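PDB 1Y7W: halotolerant alpha-type carbonic anhydrase (dCA II) from Dunaliella salina, which catalyses the reversible, zinc-dependent hydration of carbon dioxide to bicarbonate and a proton, and tolerates high salt. Local coordinates for residues E191-I194 and T198-Y201; A93-D96 and G100-V103; D21-M26 and T232-D237. All coordinates share one frame; numbering follows the deposited sequence. Where two conformers were deposited one is given.

Contact 1 (E191-I194 and T198-Y201)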
loop_
_atom_site.group_PDB
_atom_site.type_symbol
_atom_site.label_atom_id
_atom_site.label_comp_id
_atom_site.label_asym_id
_atom_site.label_seq_id
_atom_site.Cartn_x
_atom_site.Cartn_y
_atom_site.Cartn_z
ATOM N N GLU A 191 -19.375 6.469 -7.583
ATOM C CA GLU A 191 -20.670 5.984 -7.991
ATOM C C GLU A 191 -21.462 7.129 -8.621
ATOM O O GLU A 191 -22.232 6.920 -9.561
ATOM C CB GLU A 191 -21.360 5.348 -6.780
ATOM C CG GLU A 191 -20.663 4.003 -6.404
ATOM C CD GLU A 191 -21.450 3.147 -5.402
ATOM O OE1 GLU A 191 -21.070 1.950 -5.212
ATOM O OE2 GLU A 191 -22.433 3.663 -4.808
ATOM N N GLY A 192 -21.202 8.341 -8.139
ATOM C CA GLY A 192 -21.861 9.508 -8.661
ATOM C C GLY A 192 -21.403 9.821 -10.072
ATOM O O GLY A 192 -22.239 10.138 -10.907
ATOM N N LYS A 193 -20.098 9.755 -10.356
ATOM C CA LYS A 193 -19.566 10.032 -11.703
ATOM C C LYS A 193 -19.944 8.933 -12.719
ATOM O O LYS A 193 -20.086 9.171 -13.934
ATOM C CB LYS A 193 -18.023 10.195 -11.645
ATOM C CG LYS A 193 -17.582 11.492 -10.950
ATOM C CD LYS A 193 -16.068 11.635 -10.888
ATOM C CE LYS A 193 -15.651 12.966 -10.193
ATOM N NZ LYS A 193 -14.610 13.726 -11.023
ATOM N N ILE A 194 -20.094 7.714 -12.234
ATOM C CA ILE A 194 -20.510 6.626 -13.133
ATOM C C ILE A 194 -21.978 6.909 -13.476
ATOM O O ILE A 194 -22.400 6.757 -14.616
ATOM C CB ILE A 194 -20.416 5.262 -12.435
ATOM C CG1 ILE A 194 -18.941 4.929 -12.145
ATOM C CG2 ILE A 194 -21.096 4.165 -13.311
ATOM C CD1 ILE A 194 -18.110 4.629 -13.380
ATOM N N THR A 198 -19.902 11.135 -16.245
ATOM C CA THR A 198 -18.652 11.887 -16.395
ATOM C C THR A 198 -17.383 11.002 -16.271
ATOM O O THR A 198 -16.261 11.425 -16.574
ATOM C CB THR A 198 -18.638 13.061 -15.434
ATOM O OG1 THR A 198 -18.710 12.596 -14.098
ATOM C CG2 THR A 198 -19.891 13.958 -15.703
ATOM N N ALA A 199 -17.586 9.753 -15.866
ATOM C CA ALA A 199 -16.504 8.785 -15.753
ATOM C C ALA A 199 -17.078 7.399 -16.082
ATOM O O ALA A 199 -18.251 7.154 -15.865
ATOM C CB ALA A 199 -15.943 8.775 -14.321
ATOM N N SER A 200 -16.227 6.514 -16.585
ATOM C CA SER A 200 -16.565 5.121 -16.929
ATOM C C SER A 200 -15.538 4.214 -16.275
ATOM O O SER A 200 -14.422 4.638 -16.059
ATOM C CB SER A 200 -16.510 4.889 -18.456
ATOM O OG SER A 200 -17.469 5.716 -19.085
ATOM N N TYR A 201 -15.927 2.983 -15.939
ATOM C CA TYR A 201 -14.962 2.042 -15.380
ATOM C C TYR A 201 -13.833 1.885 -16.400
ATOM O O TYR A 201 -14.087 1.856 -17.608
ATOM C CB TYR A 201 -15.610 0.695 -15.170
ATOM C CG TYR A 201 -16.748 0.717 -14.167
ATOM C CD1 TYR A 201 -16.570 1.273 -12.909
ATOM C CD2 TYR A 201 -17.997 0.121 -14.468
ATOM C CE1 TYR A 201 -17.548 1.248 -11.969
ATOM C CE2 TYR A 201 -19.014 0.092 -13.514
ATOM C CZ TYR A 201 -18.779 0.654 -12.267
ATOM O OH TYR A 201 -19.732 0.647 -11.255
HETATM O O HOH W 1 -20.482 6.301 -16.898
#
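I194 lays its terminal methyl over one face of the Y201 ring, CD1 sitting 4.0 Å from the ring centroid and offset toward the rim, a CH-pi contact in which the two side chains cross at about a right angle. With CG1 beside the backbone N (chi1 -67°) and a second torsion of -70°, the isoleucine turns CD1 back to the loop, where it also lies 3.5 Å from A199 O. The flat ring suits this place because it spreads over the methyl and also touches D261 and V262 of helix 253-266; an alanine here would probably leave CD1 without its aromatic cover and open a gap between I194 and helix 253-266. This is the C-terminal exit of helix 181-195: K193 O accepts a bond from A199 N at 3.2 Å, the donor standing well above the carbonyl plane, and a weak one from T198 N. An alanine suits the buried position 199, its CB packing 3.7 Å from K193 CB. T198 OG1 rests 3.5 Å from that same K193 CB while bonding to D196, and the lysine ammonium goes on to S207 O. One water donates to both I194 O and A199 O.

Contact 2 (A93-D96 and G100-V103)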
loop_
_atom_site.group_PDB
_atom_site.type_symbol
_atom_site.label_atom_id
_atom_site.label_comp_id
_atom_site.label_asym_id
_atom_site.label_seq_id
_atom_site.Cartn_x
_atom_site.Cartn_y
_atom_site.Cartn_z
ATOM N N ALA A 93 -5.932 15.189 -6.344
ATOM C CA ALA A 93 -6.010 13.740 -6.266
ATOM C C ALA A 93 -6.828 13.162 -7.457
ATOM O O ALA A 93 -7.746 13.803 -7.973
ATOM C CB ALA A 93 -6.657 13.350 -4.935
ATOM N N LYS A 94 -6.440 11.971 -7.908
ATOM C CA LYS A 94 -7.082 11.276 -9.030
ATOM C C LYS A 94 -7.088 9.748 -8.715
ATOM O O LYS A 94 -6.207 9.234 -8.009
ATOM C CB LYS A 94 -6.289 11.535 -10.297
ATOM C CG LYS A 94 -6.227 13.036 -10.614
ATOM C CD LYS A 94 -5.388 13.333 -11.829
ATOM C CE LYS A 94 -5.580 14.841 -12.141
ATOM N NZ LYS A 94 -4.839 15.325 -13.371
ATOM N N VAL A 95 -8.091 9.034 -9.199
ATOM C CA VAL A 95 -8.138 7.599 -8.913
ATOM C C VAL A 95 -8.241 6.845 -10.252
ATOM O O VAL A 95 -8.781 7.378 -11.236
ATOM C CB VAL A 95 -9.317 7.286 -7.982
ATOM C CG1 VAL A 95 -10.633 7.700 -8.635
ATOM C CG2 VAL A 95 -9.344 5.788 -7.640
ATOM N N ASP A 96 -7.650 5.655 -10.316
ATOM C CA ASP A 96 -7.749 4.860 -11.538
ATOM C C ASP A 96 -8.938 3.912 -11.290
ATOM O O ASP A 96 -9.010 3.210 -10.240
ATOM C CB ASP A 96 -6.451 4.053 -11.779
ATOM C CG ASP A 96 -5.263 4.932 -12.278
ATOM O OD1 ASP A 96 -5.459 6.155 -12.523
ATOM O OD2 ASP A 96 -4.139 4.362 -12.421
ATOM N N GLY A 100 -7.258 -2.426 -7.941
ATOM C CA GLY A 100 -6.322 -1.749 -7.051
ATOM C C GLY A 100 -6.636 -0.290 -6.738
ATOM O O GLY A 100 -6.171 0.254 -5.744
ATOM N N MET A 101 -7.406 0.332 -7.607
ATOM C CA MET A 101 -7.863 1.721 -7.459
ATOM C C MET A 101 -6.805 2.706 -7.014
ATOM O O MET A 101 -6.952 3.388 -6.003
ATOM C CB MET A 101 -9.067 1.762 -6.511
ATOM C CG MET A 101 -10.266 1.047 -7.161
ATOM S SD MET A 101 -11.872 1.395 -6.374
ATOM C CE MET A 101 -11.838 3.074 -6.797
ATOM N N LYS A 102 -5.724 2.730 -7.766
ATOM C CA LYS A 102 -4.598 3.595 -7.455
ATOM C C LYS A 102 -5.017 5.058 -7.410
ATOM O O LYS A 102 -5.729 5.509 -8.309
ATOM C CB LYS A 102 -3.542 3.462 -8.549
ATOM C CG LYS A 102 -2.275 4.232 -8.166
ATOM C CD LYS A 102 -1.130 3.834 -9.095
ATOM C CE LYS A 102 -1.275 4.477 -10.497
ATOM N NZ LYS A 102 0.009 4.292 -11.354
ATOM N N VAL A 103 -4.491 5.802 -6.429
ATOM C CA VAL A 103 -4.785 7.209 -6.264
ATOM C C VAL A 103 -3.440 7.918 -6.396
ATOM O O VAL A 103 -2.443 7.489 -5.801
ATOM C CB VAL A 103 -5.441 7.500 -4.898
ATOM C CG1 VAL A 103 -5.572 9.049 -4.637
ATOM C CG2 VAL A 103 -6.823 6.854 -4.833
HETATM O O HOH W 2 -4.634 7.781 -10.088
#
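The two chain segments run antiparallel as the arms of a hairpin, V95 and V103 forming a non-hydrogen-bonded pair with CA atoms 4.3 Å apart. Next to it, D96 N donates to K102 O at 2.8 Å, almost straight along the carbonyl (C=O...N angle 161°). Close CA-H...O contacts flank the pair, V103 CA to K94 O at 3.0 Å and V95 CA to K102 O at 3.2 Å. Both valines send their branched chains to the same face, where V95 CG2, anti to its own nitrogen, meets V103 CG2 at 3.9 Å and M101 CE at 3.8 Å. The thioether chain of M101 bends at its last torsion (chi3 65°), bringing the methyl round to the valine, a reach that a flexible, unbranched residue allows. Away from the valines, D96 and K102 lie side by side and point the same way: OD2 touches K102 CE at 3.5 Å, yet the charged ends stay beyond salt-bridge range. The carboxylate is held instead by G205 N, which donates to OD1, and a water also meets OD1 and K102 O. The hairpin forms two strands of a small three-stranded sheet, with 206-207 on the other side of 94-95, and its second arm is also backbone-bonded to strand 120-133 (V103 with F129); V95 and M101 pack on I190 of helix 181-195, M101 continues onto L258, F259 and V262 of helix 253-266, and M101 and V103 touch F131 and F129 of the long strand 120-133.

Contact 3 (D21-M26 and T232-D237). With ACY (acetic acid), chain E.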
loop_
_atom_site.group_PDB
_atom_site.type_symbol
_atom_site.label_atom_id
_atom_site.label_comp_id
_atom_site.label_asym_id
_atom_site.label_seq_id
_atom_site.Cartn_x
_atom_site.Cartn_y
_atom_site.Cartn_z
ATOM N N ASP A 21 0.268 -6.593 -16.785
ATOM C CA ASP A 21 0.719 -7.117 -18.051
ATOM C C ASP A 21 1.275 -8.519 -18.153
ATOM O O ASP A 21 0.680 -9.392 -18.816
ATOM C CB ASP A 21 1.640 -6.097 -18.703
ATOM C CG ASP A 21 0.845 -5.062 -19.491
ATOM O OD1 ASP A 21 0.174 -5.480 -20.472
ATOM O OD2 ASP A 21 0.865 -3.854 -19.123
ATOM N N GLY A 22 2.397 -8.769 -17.512
ATOM C CA GLY A 22 2.950 -10.106 -17.634
ATOM C C GLY A 22 2.544 -11.078 -16.541
ATOM O O GLY A 22 3.101 -12.183 -16.509
ATOM N N TYR A 23 1.555 -10.723 -15.703
ATOM C CA TYR A 23 1.196 -11.603 -14.601
ATOM C C TYR A 23 -0.237 -11.405 -14.087
ATOM O O TYR A 23 -0.885 -10.433 -14.422
ATOM C CB TYR A 23 2.183 -11.356 -13.451
ATOM C CG TYR A 23 2.033 -9.983 -12.853
ATOM C CD1 TYR A 23 1.126 -9.751 -11.821
ATOM C CD2 TYR A 23 2.746 -8.880 -13.374
ATOM C CE1 TYR A 23 0.927 -8.467 -11.328
ATOM C CE2 TYR A 23 2.555 -7.607 -12.890
ATOM C CZ TYR A 23 1.642 -7.405 -11.862
ATOM O OH TYR A 23 1.410 -6.172 -11.347
ATOM N N ASP A 24 -0.714 -12.328 -13.251
ATOM C CA ASP A 24 -2.047 -12.177 -12.684
ATOM C C ASP A 24 -2.029 -12.776 -11.269
ATOM O O ASP A 24 -0.992 -13.242 -10.788
ATOM C CB ASP A 24 -3.115 -12.854 -13.538
ATOM C CG ASP A 24 -2.924 -14.351 -13.654
ATOM O OD1 ASP A 24 -2.741 -15.066 -12.644
ATOM O OD2 ASP A 24 -2.966 -14.823 -14.809
ATOM N N TYR A 25 -3.176 -12.712 -10.616
ATOM C CA TYR A 25 -3.298 -13.179 -9.239
ATOM C C TYR A 25 -3.992 -14.494 -9.071
ATOM O O TYR A 25 -4.371 -14.876 -7.937
ATOM C CB TYR A 25 -4.021 -12.128 -8.395
ATOM C CG TYR A 25 -3.151 -10.919 -8.161
ATOM C CD1 TYR A 25 -3.172 -9.830 -9.046
ATOM C CD2 TYR A 25 -2.344 -10.846 -7.034
ATOM C CE1 TYR A 25 -2.404 -8.672 -8.779
ATOM C CE2 TYR A 25 -1.572 -9.699 -6.759
ATOM C CZ TYR A 25 -1.616 -8.628 -7.622
ATOM O OH TYR A 25 -0.921 -7.469 -7.271
ATOM N N MET A 26 -4.149 -15.231 -10.166
ATOM C CA MET A 26 -4.829 -16.509 -10.042
ATOM C C MET A 26 -4.162 -17.437 -9.033
ATOM O O MET A 26 -4.846 -18.157 -8.321
ATOM C CB MET A 26 -4.964 -17.194 -11.402
ATOM C CG MET A 26 -5.805 -18.457 -11.324
ATOM S SD MET A 26 -5.969 -19.339 -12.887
ATOM C CE MET A 26 -4.675 -20.722 -12.595
ATOM N N THR A 232 5.350 -5.921 -3.742
ATOM C CA THR A 232 4.551 -7.171 -3.710
ATOM C C THR A 232 3.978 -7.497 -5.109
ATOM O O THR A 232 3.107 -8.329 -5.249
ATOM C CB THR A 232 3.414 -7.086 -2.658
ATOM O OG1 THR A 232 2.508 -6.048 -3.045
ATOM C CG2 THR A 232 3.983 -6.797 -1.252
ATOM N N THR A 233 4.482 -6.810 -6.150
ATOM C CA THR A 233 4.112 -7.078 -7.517
ATOM C C THR A 233 5.431 -7.226 -8.258
ATOM O O THR A 233 6.459 -6.675 -7.795
ATOM C CB THR A 233 3.373 -5.878 -8.201
ATOM O OG1 THR A 233 4.153 -4.678 -8.060
ATOM C CG2 THR A 233 1.980 -5.646 -7.542
ATOM N N PRO A 234 5.440 -7.973 -9.377
ATOM C CA PRO A 234 6.728 -8.107 -10.115
ATOM C C PRO A 234 7.215 -6.679 -10.521
ATOM O O PRO A 234 6.378 -5.856 -10.851
ATOM C CB PRO A 234 6.338 -8.917 -11.337
ATOM C CG PRO A 234 5.253 -9.908 -10.778
ATOM C CD PRO A 234 4.421 -8.959 -9.874
ATOM N N GLY A 235 8.528 -6.401 -10.599
ATOM C CA GLY A 235 9.600 -7.376 -10.382
ATOM C C GLY A 235 10.004 -7.738 -8.947
ATOM O O GLY A 235 11.093 -8.262 -8.765
ATOM N N CYS A 236 9.166 -7.435 -7.931
ATOM C CA CYS A 236 9.448 -7.796 -6.542
ATOM C C CYS A 236 10.758 -7.210 -6.014
ATOM O O CYS A 236 11.399 -7.803 -5.173
ATOM C CB CYS A 236 9.536 -9.313 -6.423
ATOM S SG CYS A 236 8.050 -10.149 -7.068
ATOM N N ASP A 237 11.159 -6.058 -6.534
ATOM C CA ASP A 237 12.414 -5.453 -6.084
ATOM C C ASP A 237 12.514 -5.341 -4.575
ATOM O O ASP A 237 11.622 -4.804 -3.954
ATOM C CB ASP A 237 12.555 -3.997 -6.576
ATOM C CG ASP A 237 12.151 -3.786 -8.041
ATOM O OD1 ASP A 237 11.530 -4.644 -8.708
ATOM O OD2 ASP A 237 12.421 -2.678 -8.538
HETATM C C ACY E . 4.004 -2.180 -3.048
HETATM O O ACY E . 2.870 -1.881 -2.464
HETATM O OXT ACY E . 4.314 -3.334 -3.365
HETATM C CH3 ACY E . 4.902 -0.993 -3.329
HETATM O O HOH W 3 0.453 -7.688 -5.062
#
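P234 lies over one face of the Y23 ring in a CH-pi contact: P234 CD stands over the centre of the phenol ring, 3.6 Å from its centroid and only 4° off the normal, with P234 CG 3.8 Å from Y23 CD2. The tyrosine takes the crowded position, CG between the backbone N and the carbonyl carbon (chi1 67°), which turns the ring to the proline. Proline suits the place: its CD, next to the amide nitrogen, is probably slightly electropositive and is held rigidly to the aromatic face. W32 meets the same tyrosine ring edge-to-face and also touches P234.

Van der Waals contacts extend this packing to T233. Its CB lies 3.7 Å from Y23 OH, and its methyl CG2 reaches Y25 OH at 3.4 Å, so the two tyrosines converge on one threonine.

Hydrogen bonding between the segments passes through water: Y25 OH donates to a water lying in the plane of its ring at the edge, and this water donates to T232 O at 2.7 Å. Within the 232-237 turn, C236 N closes onto T233 O across the cis peptide that precedes G235, and C236 is tied to C46 by a disulfide. D24 OD1 receives M26 N, an Asx turn.

T232 N donates to OXT of a bound acetic acid, probably from the crystallisation liquor, at 2.8 Å, while T232 OG1 bonds to E137. The T232-E137 pair matches the threonine-glutamate pair of alpha-carbonic anhydrase active sites, where the threonine NH can meet anions near the metal; here the zinc is held by H130, H132 and H150.

How the contacts relate
Contacts 1 and 2 are neighbours, their centres 13 Å apart, and are linked through shared structure rather than direct touch. V206 packs against K193 and A199 of contact 1 and is bonded through its backbone to V95 of contact 2, while V262 of helix 253-266 touches Y201 and M101 alike. Contact 3 lies farther off, its centre 28 Å from that of contact 1 and 19 Å from that of contact 2, and the long loop it closes encloses both. They differ in their distance from the zinc: the side chain of T233 is about 6 Å from it and that of K102 about 9 Å, whereas contact 1 lies at the surface, at a helix end.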